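Local coordinates for protein putative trimethylamine methyltransferase (Rhizobium meliloti, PDB 4YYC) that is a putative trimethylamine methyltransferase that probably transfers methyl groups, at residues 319-324 / 331-336. Sequence-based numbering, arbitrary orientation.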
ATOM      1  N   ALA A 319      -2.613  15.849   5.480  1.00 20.38           N
ATOM      2  CA  ALA A 319      -3.878  15.396   6.015  1.00 21.41           C
ATOM      3  C   ALA A 319      -3.760  14.072   6.731  1.00 21.63           C
ATOM      4  O   ALA A 319      -3.253  13.084   6.198  1.00 24.31           O
ATOM      5  CB  ALA A 319      -4.944  15.391   4.923  1.00 23.14           C
ATOM      6  N   ALA A 320      -4.105  14.107   7.990  1.00 20.23           N
ATOM      7  CA  ALA A 320      -4.136  12.922   8.817  1.00 20.05           C
ATOM      8  C   ALA A 320      -5.440  12.909   9.589  1.00 21.14           C
ATOM      9  O   ALA A 320      -6.301  13.810   9.402  1.00 20.82           O
ATOM     10  CB  ALA A 320      -2.921  12.931   9.720  1.00 20.88           C
ATOM     11  N   SER A 321      -5.656  11.882  10.391  1.00 21.53           N
ATOM     12  CA  SER A 321      -6.866  11.789  11.206  1.00 24.59           C
ATOM     13  C   SER A 321      -6.527  12.001  12.670  1.00 26.27           C
ATOM     14  O   SER A 321      -5.359  12.266  13.025  1.00 24.05           O
ATOM     15  CB  SER A 321      -7.585  10.449  10.950  1.00 26.01           C
ATOM     16  OG  SER A 321      -6.658   9.393  10.848  1.00 27.36           O
ATOM     17  N   ILE A 322      -7.541  11.910  13.514  1.00 29.57           N
ATOM     18  CA  ILE A 322      -7.331  11.922  14.969  1.00 33.93           C
ATOM     19  C   ILE A 322      -7.951  10.684  15.576  1.00 37.04           C
ATOM     20  O   ILE A 322      -8.848  10.091  14.995  1.00 37.80           O
ATOM     21  CB  ILE A 322      -7.901  13.157  15.689  1.00 37.37           C
ATOM     22  CG1 ILE A 322      -9.388  13.324  15.413  1.00 39.67           C
ATOM     23  CG2 ILE A 322      -7.140  14.397  15.278  1.00 36.50           C
ATOM     24  CD1 ILE A 322      -9.985  14.458  16.200  1.00 43.50           C
ATOM     25  N   SER A 323      -7.430  10.284  16.723  1.00 40.57           N
ATOM     26  CA  SER A 323      -8.012   9.200  17.512  1.00 45.58           C
ATOM     27  C   SER A 323      -9.228   9.797  18.233  1.00 51.56           C
ATOM     28  O   SER A 323      -9.091  10.770  18.971  1.00 52.70           O
ATOM     29  CB  SER A 323      -6.988   8.646  18.519  1.00 46.84           C
HETATM   30  N   MSE A 324     -10.409   9.229  17.971  1.00 55.52           N
HETATM   31  CA  MSE A 324     -11.659   9.634  18.624  1.00 62.15           C
HETATM   32  C   MSE A 324     -11.578   9.399  20.138  1.00 67.46           C
HETATM   33  O   MSE A 324     -12.219  10.115  20.903  1.00 72.16           O
HETATM   34  CB  MSE A 324     -12.858   8.890  18.007  1.00 64.04           C
ATOM     35  N   PHE A 331      -2.358   8.048  11.510  1.00 19.23           N
ATOM     36  CA  PHE A 331      -1.886   7.954  10.136  1.00 17.65           C
ATOM     37  C   PHE A 331      -2.162   6.554   9.607  1.00 17.33           C
ATOM     38  O   PHE A 331      -2.343   5.594  10.374  1.00 18.19           O
ATOM     39  CB  PHE A 331      -0.349   8.159  10.126  1.00 18.53           C
ATOM     40  CG  PHE A 331       0.061   9.502  10.657  1.00 19.31           C
ATOM     41  CD1 PHE A 331       0.265   9.678  12.016  1.00 21.08           C
ATOM     42  CD2 PHE A 331       0.173  10.565   9.812  1.00 19.84           C
ATOM     43  CE1 PHE A 331       0.605  10.933  12.526  1.00 22.42           C
ATOM     44  CE2 PHE A 331       0.512  11.839  10.309  1.00 20.92           C
ATOM     45  CZ  PHE A 331       0.743  11.977  11.676  1.00 22.04           C
ATOM     46  N   GLY A 332      -2.137   6.445   8.277  1.00 16.53           N
ATOM     47  CA  GLY A 332      -2.251   5.126   7.686  1.00 17.32           C
ATOM     48  C   GLY A 332      -3.632   4.538   7.644  1.00 17.98           C
ATOM     49  O   GLY A 332      -3.791   3.386   7.312  1.00 18.75           O
ATOM     50  N   THR A 333      -4.634   5.347   7.974  1.00 17.67           N
ATOM     51  CA  THR A 333      -6.021   4.949   8.072  1.00 19.25           C
ATOM     52  C   THR A 333      -6.726   5.285   6.775  1.00 18.86           C
ATOM     53  O   THR A 333      -6.169   5.979   5.908  1.00 17.73           O
ATOM     54  CB  THR A 333      -6.677   5.716   9.243  1.00 20.55           C
ATOM     55  OG1 THR A 333      -6.320   7.089   9.118  1.00 20.37           O
ATOM     56  CG2 THR A 333      -6.161   5.221  10.565  1.00 21.98           C
ATOM     57  N   PRO A 334      -7.968   4.822   6.618  1.00 20.29           N
ATOM     58  CA  PRO A 334      -8.603   4.998   5.296  1.00 20.94           C
ATOM     59  C   PRO A 334      -8.905   6.434   4.923  1.00 20.40           C
ATOM     60  O   PRO A 334      -8.693   6.840   3.772  1.00 19.65           O
ATOM     61  CB  PRO A 334      -9.903   4.206   5.428  1.00 23.69           C
ATOM     62  CG  PRO A 334      -9.635   3.211   6.494  1.00 24.53           C
ATOM     63  CD  PRO A 334      -8.676   3.835   7.449  1.00 22.67           C
ATOM     64  N   GLU A 335      -9.336   7.214   5.906  1.00 21.10           N
ATOM     65  CA  GLU A 335      -9.872   8.554   5.620  1.00 22.29           C
ATOM     66  C   GLU A 335      -8.790   9.487   5.006  1.00 19.88           C
ATOM     67  O   GLU A 335      -9.040  10.065   3.931  1.00 19.61           O
ATOM     68  CB  GLU A 335     -10.551   9.124   6.852  1.00 24.82           C
ATOM     69  CG  GLU A 335     -11.713   8.253   7.342  1.00 29.31           C
ATOM     70  CD  GLU A 335     -11.366   6.947   8.151  1.00 31.09           C
ATOM     71  OE1 GLU A 335     -10.210   6.714   8.643  1.00 29.56           O
ATOM     72  OE2 GLU A 335     -12.285   6.084   8.326  1.00 36.96           O
ATOM     73  N   PRO A 336      -7.554   9.541   5.566  1.00 18.50           N
ATOM     74  CA  PRO A 336      -6.535  10.369   4.943  1.00 17.30           C
ATOM     75  C   PRO A 336      -6.157   9.925   3.525  1.00 17.09           C
ATOM     76  O   PRO A 336      -5.842  10.762   2.680  1.00 16.33           O
ATOM     77  CB  PRO A 336      -5.313  10.269   5.884  1.00 17.06           C
ATOM     78  CG  PRO A 336      -5.885   9.838   7.184  1.00 18.08           C
ATOM     79  CD  PRO A 336      -7.132   9.067   6.901  1.00 18.89           C
TER
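S321 and T333 meet through their hydroxyls, 2.9 Å from S321 OG to T333 OG1. Either oxygen could be the donor. A319, A320 and S321 meet the turn and the start of helix 334-350; A319 touches only P336. The S321 side chain can be followed outward. S321 CB points toward the turn and has T333 OG1 as its nearest atom there, at 4.0 Å. OG sits between the backbone N and the carbonyl carbon (chi1 41°), and T333 OG1 holds the same position on its own residue (chi1 47°). S321 OG also hydrogen-bonds T330 OG1, just before the turn. P336 CG lies 3.8 Å from S321 OG, so carbon also packs against this hydroxyl.

P336, in the first turn of the helix, lays its ring against the strand backbone. P336 CG is 3.9 Å from A320 CA. P336 CB is 3.5 Å from A319 O, a packing contact. On the strand, A320 CB meets the F331 ring obliquely, 3.7 Å from F331 CE2 and 3.9 Å from F331 CD2. F331 CB points away from the strand, yet the CD2-CE2 side of the ring lies against A320.

Strand 313-322 turns back into strand 329-330, its antiparallel neighbour, and S321 pairs with T330 through the backbone. Helix 334-350 follows. Strand 269-277 runs parallel to 313-322, consistent with the beta/alpha barrel of this methyltransferase family. In the second subunit, K419 forms a salt bridge with E335 OE2, and L446 packs on I322. T333 sits at the N-cap of helix 334-350, but its hydroxyl bonds S321 instead of capping the helix. S321 OG thus holds two hydroxyls, T330 OG1 and T333 OG1, and pins the turn to the strand at two points. A320 and F331 add the apolar contact; P336 packs on the strand backbone and the S321 hydroxyl.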